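Local structure of diguanylate cyclase TpbB (Pseudomonas aeruginosa, 4IOB) at residues G50-V53 with L54-A58. The protein catalyses the condensation of two GTP molecules into the second messenger cyclic di-GMP, with magnesium as cofactor, and thereby influences biofilm formation. Numbering follows the deposited sequence.
Sequences GDTV and LVNIA
Val53 meets Ile57 one helical turn further on: Val53 CG1 lies 3.7 Å from Ile57 CD1, and the two side chains run at a slant to one another. The valine methyl that makes this contact is the one anti to its own backbone N (chi1 174°). Ile57 has CG1 anti to its carbonyl carbon (chi1 -63°), which directs that branch back toward the preceding turn, on the side of Val53. The backbone oxygen of Val53 receives Ile57 N at 2.8 Å. The pair thus illustrates how an i to i+4 step joins a backbone bond to apolar side-chain contact. Leu54 repeats the backbone half of the pattern, its N reaching Gly50 O at 2.9 Å; the leucine side chain touches Asp77 and Phe79. Ile57 also touches Phe79, and Val53 rests on Ile107, making this the close-packed, buried side.

The solvent side is looser and belongs to Asp51 and Val55, both exposed. Val55 CG2 lies 3.4 Å from Asp51 O, the oxygen that accepts Val55 N in a nearly straight bond (170° at the hydrogen). Thr52 and Asn56 are intermediate: they run alongside each other in the same direction, partly exposed and partly covered by Leu109 and Ile107 respectively. Between their backbones, Asn56 N bonds to Thr52 O at 3.1 Å.

The whole is a two-faced alpha-helical stretch of helix 47-62 in the catalytic GGDEF domain. Its apolar face lies near the magnesium site, with Leu54 beside Asp77 and Ile57 close to Ser35, both magnesium-binding residues.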
loop_
_atom_site.group_PDB
_atom_site.type_symbol
_atom_site.label_atom_id
_atom_site.label_comp_id
_atom_site.label_asym_id
_atom_site.label_seq_id
_atom_site.Cartn_x
_atom_site.Cartn_y
_atom_site.Cartn_z
ATOM N N GLY A 50 5.450 -4.225 17.219
ATOM C CA GLY A 50 5.232 -4.324 15.781
ATOM C C GLY A 50 3.769 -4.135 15.430
ATOM O O GLY A 50 3.434 -3.423 14.484
ATOM N N ASP A 51 2.896 -4.776 16.200
ATOM C CA ASP A 51 1.459 -4.648 15.998
ATOM C C ASP A 51 1.021 -3.196 16.145
ATOM O O ASP A 51 0.406 -2.630 15.241
ATOM C CB ASP A 51 0.699 -5.531 16.989
ATOM C CG ASP A 51 1.017 -7.002 16.819
ATOM O OD1 ASP A 51 1.584 -7.372 15.768
ATOM O OD2 ASP A 51 0.700 -7.792 17.735
ATOM N N THR A 52 1.342 -2.597 17.287
ATOM C CA THR A 52 0.993 -1.206 17.537
ATOM C C THR A 52 1.384 -0.334 16.349
ATOM O O THR A 52 0.693 0.629 16.019
ATOM C CB THR A 52 1.673 -0.671 18.810
ATOM O OG1 THR A 52 1.310 -1.488 19.929
ATOM C CG2 THR A 52 1.247 0.764 19.079
ATOM N N VAL A 53 2.495 -0.681 15.707
ATOM C CA VAL A 53 2.964 0.060 14.542
ATOM C C VAL A 53 2.078 -0.206 13.330
ATOM O O VAL A 53 1.696 0.721 12.616
ATOM C CB VAL A 53 4.424 -0.287 14.197
ATOM C CG1 VAL A 53 4.835 0.387 12.896
ATOM C CG2 VAL A 53 5.348 0.124 15.332
ATOM N N LEU A 54 1.753 -1.475 13.101
ATOM C CA LEU A 54 0.869 -1.846 12.003
ATOM C C LEU A 54 -0.469 -1.127 12.124
ATOM O O LEU A 54 -0.945 -0.515 11.168
ATOM C CB LEU A 54 0.650 -3.361 11.968
ATOM C CG LEU A 54 1.847 -4.216 11.547
ATOM C CD1 LEU A 54 1.460 -5.684 11.485
ATOM C CD2 LEU A 54 2.393 -3.746 10.206
ATOM N N VAL A 55 -1.071 -1.204 13.306
ATOM C CA VAL A 55 -2.337 -0.532 13.564
ATOM C C VAL A 55 -2.237 0.942 13.194
ATOM O O VAL A 55 -3.048 1.457 12.424
ATOM C CB VAL A 55 -2.752 -0.656 15.042
ATOM C CG1 VAL A 55 -4.045 0.104 15.296
ATOM C CG2 VAL A 55 -2.902 -2.119 15.431
ATOM N N ASN A 56 -1.234 1.618 13.746
ATOM C CA ASN A 56 -1.012 3.030 13.454
ATOM C C ASN A 56 -0.839 3.287 11.961
ATOM O O ASN A 56 -1.384 4.251 11.421
ATOM C CB ASN A 56 0.197 3.555 14.231
ATOM C CG ASN A 56 -0.115 3.800 15.696
ATOM O OD1 ASN A 56 0.672 3.195 16.579
ATOM N ND2 ASN A 56 -1.049 4.529 16.030
ATOM N N ILE A 57 -0.082 2.419 11.298
ATOM C CA ILE A 57 0.127 2.530 9.860
ATOM C C ILE A 57 -1.190 2.376 9.105
ATOM O O ILE A 57 -1.438 3.072 8.121
ATOM C CB ILE A 57 1.126 1.477 9.349
ATOM C CG1 ILE A 57 2.503 1.699 9.977
ATOM C CG2 ILE A 57 1.223 1.526 7.831
ATOM C CD1 ILE A 57 3.564 0.745 9.473
ATOM N N ALA A 58 -2.030 1.459 9.575
ATOM C CA ALA A 58 -3.330 1.223 8.957
ATOM C C ALA A 58 -4.174 2.492 8.955
ATOM O O ALA A 58 -4.799 2.831 7.950
ATOM C CB ALA A 58 -4.061 0.099 9.674
#